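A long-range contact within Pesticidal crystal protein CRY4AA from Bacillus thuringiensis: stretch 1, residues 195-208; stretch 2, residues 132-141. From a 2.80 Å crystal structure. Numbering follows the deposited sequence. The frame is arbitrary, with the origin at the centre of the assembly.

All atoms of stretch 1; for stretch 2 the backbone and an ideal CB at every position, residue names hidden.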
# COMPACT_ATOMS: atom_id res chain seq x y z
N ASN A 195 -4.70 -10.91 10.68
CA ASN A 195 -3.76 -11.12 11.78
C ASN A 195 -2.62 -12.09 11.47
O ASN A 195 -1.52 -11.93 12.00
CB ASN A 195 -4.50 -11.60 13.03
CG ASN A 195 -5.45 -10.55 13.61
OD1 ASN A 195 -5.10 -9.37 13.70
ND2 ASN A 195 -6.64 -10.98 14.00
N TYR A 196 -2.87 -13.09 10.64
CA TYR A 196 -1.84 -14.07 10.31
C TYR A 196 -0.80 -13.47 9.37
O TYR A 196 0.39 -13.57 9.63
CB TYR A 196 -2.44 -15.32 9.66
CG TYR A 196 -1.39 -16.33 9.25
CD1 TYR A 196 -0.72 -17.10 10.21
CD2 TYR A 196 -1.02 -16.48 7.91
CE1 TYR A 196 0.30 -17.98 9.85
CE2 TYR A 196 -0.01 -17.36 7.54
CZ TYR A 196 0.65 -18.10 8.52
OH TYR A 196 1.67 -18.95 8.18
N CYS A 197 -1.27 -12.87 8.28
CA CYS A 197 -0.38 -12.25 7.30
C CYS A 197 0.52 -11.21 7.96
O CYS A 197 1.73 -11.18 7.72
CB CYS A 197 -1.19 -11.57 6.20
SG CYS A 197 -2.15 -12.69 5.16
N VAL A 198 -0.08 -10.36 8.78
CA VAL A 198 0.67 -9.32 9.46
C VAL A 198 1.67 -9.96 10.39
O VAL A 198 2.83 -9.56 10.42
CB VAL A 198 -0.26 -8.37 10.25
CG1 VAL A 198 0.57 -7.36 11.02
CG2 VAL A 198 -1.22 -7.67 9.30
N THR A 199 1.23 -10.96 11.15
CA THR A 199 2.12 -11.65 12.08
C THR A 199 3.33 -12.21 11.33
O THR A 199 4.48 -11.92 11.66
CB THR A 199 1.42 -12.84 12.79
OG1 THR A 199 0.51 -12.34 13.79
CG2 THR A 199 2.43 -13.74 13.46
N THR A 200 3.04 -13.02 10.31
CA THR A 200 4.06 -13.66 9.51
C THR A 200 4.95 -12.64 8.83
O THR A 200 6.17 -12.82 8.74
CB THR A 200 3.42 -14.57 8.45
OG1 THR A 200 2.53 -15.48 9.11
CG2 THR A 200 4.49 -15.37 7.70
N TYR A 201 4.33 -11.56 8.35
CA TYR A 201 5.06 -10.49 7.68
C TYR A 201 6.12 -9.93 8.63
O TYR A 201 7.23 -9.61 8.20
CB TYR A 201 4.11 -9.36 7.26
CG TYR A 201 4.85 -8.11 6.84
CD1 TYR A 201 5.75 -8.15 5.78
CD2 TYR A 201 4.72 -6.93 7.57
CE1 TYR A 201 6.52 -7.04 5.46
CE2 TYR A 201 5.49 -5.81 7.26
CZ TYR A 201 6.38 -5.88 6.20
OH TYR A 201 7.16 -4.79 5.89
N LYS A 202 5.77 -9.79 9.90
CA LYS A 202 6.72 -9.26 10.87
C LYS A 202 7.77 -10.30 11.30
O LYS A 202 8.87 -9.94 11.70
CB LYS A 202 5.96 -8.69 12.08
CG LYS A 202 5.10 -7.50 11.69
CD LYS A 202 4.44 -6.83 12.86
CE LYS A 202 3.67 -5.59 12.38
NZ LYS A 202 2.97 -4.83 13.47
N LYS A 203 7.43 -11.58 11.19
CA LYS A 203 8.39 -12.62 11.54
C LYS A 203 9.53 -12.55 10.56
O LYS A 203 10.69 -12.80 10.91
CB LYS A 203 7.76 -14.01 11.51
CG LYS A 203 6.97 -14.34 12.75
CD LYS A 203 6.55 -15.81 12.77
CE LYS A 203 5.82 -16.14 14.07
NZ LYS A 203 5.29 -17.54 14.07
N GLY A 204 9.20 -12.20 9.31
CA GLY A 204 10.20 -12.10 8.27
C GLY A 204 11.03 -10.84 8.47
O GLY A 204 12.26 -10.87 8.35
N LEU A 205 10.34 -9.75 8.77
CA LEU A 205 10.98 -8.46 9.00
C LEU A 205 11.97 -8.64 10.14
O LEU A 205 13.09 -8.13 10.09
CB LEU A 205 9.92 -7.42 9.38
CG LEU A 205 9.96 -6.04 8.69
CD1 LEU A 205 10.14 -6.19 7.20
CD2 LEU A 205 8.68 -5.30 8.99
N ASN A 206 11.57 -9.39 11.16
CA ASN A 206 12.41 -9.64 12.31
C ASN A 206 13.51 -10.65 12.00
O ASN A 206 14.58 -10.62 12.61
CB ASN A 206 11.57 -10.12 13.48
CG ASN A 206 12.41 -10.57 14.65
OD1 ASN A 206 12.76 -11.75 14.76
ND2 ASN A 206 12.76 -9.64 15.54
N LEU A 207 13.26 -11.54 11.06
CA LEU A 207 14.27 -12.52 10.68
C LEU A 207 15.45 -11.74 10.10
O LEU A 207 16.58 -11.84 10.57
CB LEU A 207 13.72 -13.48 9.63
CG LEU A 207 14.73 -14.45 9.01
CD1 LEU A 207 15.31 -15.33 10.10
CD2 LEU A 207 14.05 -15.29 7.93
N ILE A 208 15.17 -10.93 9.09
CA ILE A 208 16.21 -10.14 8.45
C ILE A 208 16.93 -9.23 9.44
O ILE A 208 18.15 -9.22 9.50
CB ILE A 208 15.63 -9.27 7.31
CG1 ILE A 208 15.01 -10.17 6.24
CG2 ILE A 208 16.72 -8.39 6.73
CD1 ILE A 208 14.42 -9.43 5.07
N UNK A 132 10.65 -23.73 10.20
CA UNK A 132 9.26 -23.79 9.76
C UNK A 132 8.75 -22.37 9.62
O UNK A 132 7.91 -22.08 8.77
CB UNK A 132 8.39 -24.59 10.73
N UNK A 133 9.26 -21.48 10.47
CA UNK A 133 8.87 -20.08 10.43
C UNK A 133 9.38 -19.46 9.14
O UNK A 133 8.70 -18.64 8.53
CB UNK A 133 9.40 -19.32 11.65
N UNK A 134 10.57 -19.87 8.73
CA UNK A 134 11.18 -19.36 7.51
C UNK A 134 10.42 -19.85 6.29
O UNK A 134 10.27 -19.12 5.32
CB UNK A 134 12.65 -19.78 7.42
N UNK A 135 9.95 -21.09 6.35
CA UNK A 135 9.20 -21.68 5.24
C UNK A 135 7.85 -20.98 5.05
O UNK A 135 7.38 -20.82 3.93
CB UNK A 135 8.99 -23.18 5.48
N UNK A 136 7.22 -20.58 6.15
CA UNK A 136 5.92 -19.93 6.06
C UNK A 136 5.98 -18.47 5.66
O UNK A 136 5.04 -17.96 5.08
CB UNK A 136 5.20 -20.05 7.40
N UNK A 137 7.08 -17.79 5.98
CA UNK A 137 7.18 -16.40 5.57
C UNK A 137 7.56 -16.44 4.09
O UNK A 137 7.29 -15.51 3.33
CB UNK A 137 8.19 -15.62 6.41
N UNK A 138 8.20 -17.53 3.70
CA UNK A 138 8.66 -17.73 2.33
C UNK A 138 7.49 -18.12 1.43
O UNK A 138 7.57 -18.05 0.21
CB UNK A 138 9.75 -18.80 2.28
N UNK A 139 6.38 -18.53 2.05
CA UNK A 139 5.19 -18.94 1.31
C UNK A 139 4.06 -17.94 1.56
O UNK A 139 2.99 -18.04 0.95
CB UNK A 139 4.76 -20.35 1.71
N UNK A 140 4.30 -16.96 2.43
CA UNK A 140 3.31 -15.95 2.77
C UNK A 140 2.66 -15.28 1.57
O UNK A 140 1.44 -15.12 1.55
CB UNK A 140 3.96 -14.88 3.65
N UNK A 141 3.44 -14.90 0.57
CA UNK A 141 2.84 -14.24 -0.58
C UNK A 141 1.83 -15.15 -1.30
O UNK A 141 0.80 -14.68 -1.76
CB UNK A 141 3.93 -13.80 -1.55

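Stretch 1 is a continuous helix, and the early part of stretch 2 is a second helix whose axis passes 9.3 Å from it at 116°. Position 132 has nothing of stretch 1 within reach of its ideal CB, so stretch 1 sets no preference there; the residue is C132, whose carbonyl oxygen accepts a bond described below.

Position 133 points toward stretch 1, with its ideal CB 4.7 Å from CD of K203. The extended lysine carries a positive charge past this point, so an acid would suit best, although a polar amide could also serve. The residue is D133: K203 NZ donates to D133 OD1 at 2.9 Å, a salt bridge at the margin of the apolar contact.

Position 134 points sideways, its ideal CB 4.7 Å from CD2 of L207. A leucine, methionine or aromatic residue could cover that methyl group. It is Y134, whose CD1 lies 3.6 Å from L207 CD2. Position 135 is out of reach and undetermined by stretch 1; it is Y135.

The ideal CB of position 136 lies 3.8 Å from Y196 OH and 4.7 Å from T200 CG2. A small or medium polar side chain would suit this mixed setting. N136 fills it. Its OD1 is 3.6 Å from Y196 OH, and a water joins them, donating to N136 OD1 and O and accepting from Y196 OH. Within its own helix, N136 ND2 donates to C132 O at 3.1 Å.

Position 137 faces the helix squarely: its ideal CB is 3.9 Å from T200 CG2 and 4.5 Å from CA of G204. The absence of a side chain at G204 leaves a hollow, bordered by T200, K203 and L207, that invites a branched aliphatic residue such as valine, isoleucine or leucine. I137 is the knob in this hole. Its CG2 lies 3.7 Å from T200 CG2, while its CD1 reaches G204 CA at 3.7 Å and L207 CD2 at 3.9 Å.

Position 138 points away and 139 sideways, neither ideal CB having stretch 1 nearby; they are L138 and V139.

Position 140 again points toward stretch 1, its ideal CB 4.1 Å from T200 CG2. The surroundings are largely apolar, with room for leucine or methionine. L140 buries the most area of any residue here. Its CD1 lies 3.9 Å from T200 CB and 4.3 Å from C197 CB; its CD2 lies 4.1 Å from Y201 CB.

Position 141 is out of reach, and S141 makes no contact with stretch 1.

Stretch 2, residues 132-141: CDYYNILVLS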
# COMPACT_ATOMS: atom_id res chain seq x y z
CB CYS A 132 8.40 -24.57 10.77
SG CYS A 132 6.63 -24.61 10.34
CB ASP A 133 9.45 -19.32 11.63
CG ASP A 133 8.63 -19.51 12.88
OD1 ASP A 133 7.52 -18.94 12.96
OD2 ASP A 133 9.09 -20.23 13.79
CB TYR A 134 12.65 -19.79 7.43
CG TYR A 134 13.32 -19.42 6.13
CD1 TYR A 134 13.40 -18.08 5.72
CD2 TYR A 134 13.85 -20.39 5.30
CE1 TYR A 134 13.99 -17.74 4.51
CE2 TYR A 134 14.45 -20.06 4.09
CZ TYR A 134 14.52 -18.73 3.70
OH TYR A 134 15.11 -18.41 2.51
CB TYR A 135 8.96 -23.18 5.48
CG TYR A 135 7.80 -23.74 4.67
CD1 TYR A 135 7.96 -24.12 3.33
CD2 TYR A 135 6.52 -23.84 5.22
CE1 TYR A 135 6.87 -24.57 2.58
CE2 TYR A 135 5.44 -24.29 4.48
CZ TYR A 135 5.62 -24.65 3.17
OH TYR A 135 4.53 -25.10 2.44
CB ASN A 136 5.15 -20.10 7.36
CG ASN A 136 4.41 -21.41 7.41
OD1 ASN A 136 3.47 -21.64 6.64
ND2 ASN A 136 4.84 -22.30 8.30
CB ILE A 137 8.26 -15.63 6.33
CG1 ILE A 137 9.63 -16.02 5.81
CG2 ILE A 137 8.18 -15.91 7.80
CD1 ILE A 137 10.64 -14.95 6.03
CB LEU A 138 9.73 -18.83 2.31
CG LEU A 138 10.86 -18.70 1.28
CD1 LEU A 138 11.58 -17.37 1.52
CD2 LEU A 138 11.84 -19.86 1.40
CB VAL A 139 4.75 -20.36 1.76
CG1 VAL A 139 3.50 -20.77 1.04
CG2 VAL A 139 5.84 -21.36 1.48
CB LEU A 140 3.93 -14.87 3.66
CG LEU A 140 2.98 -13.73 4.07
CD1 LEU A 140 1.83 -14.30 4.90
CD2 LEU A 140 3.72 -12.68 4.87
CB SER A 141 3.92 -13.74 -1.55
OG SER A 141 4.53 -14.78 -2.28
O HOH W 1 2.51 -18.66 5.85
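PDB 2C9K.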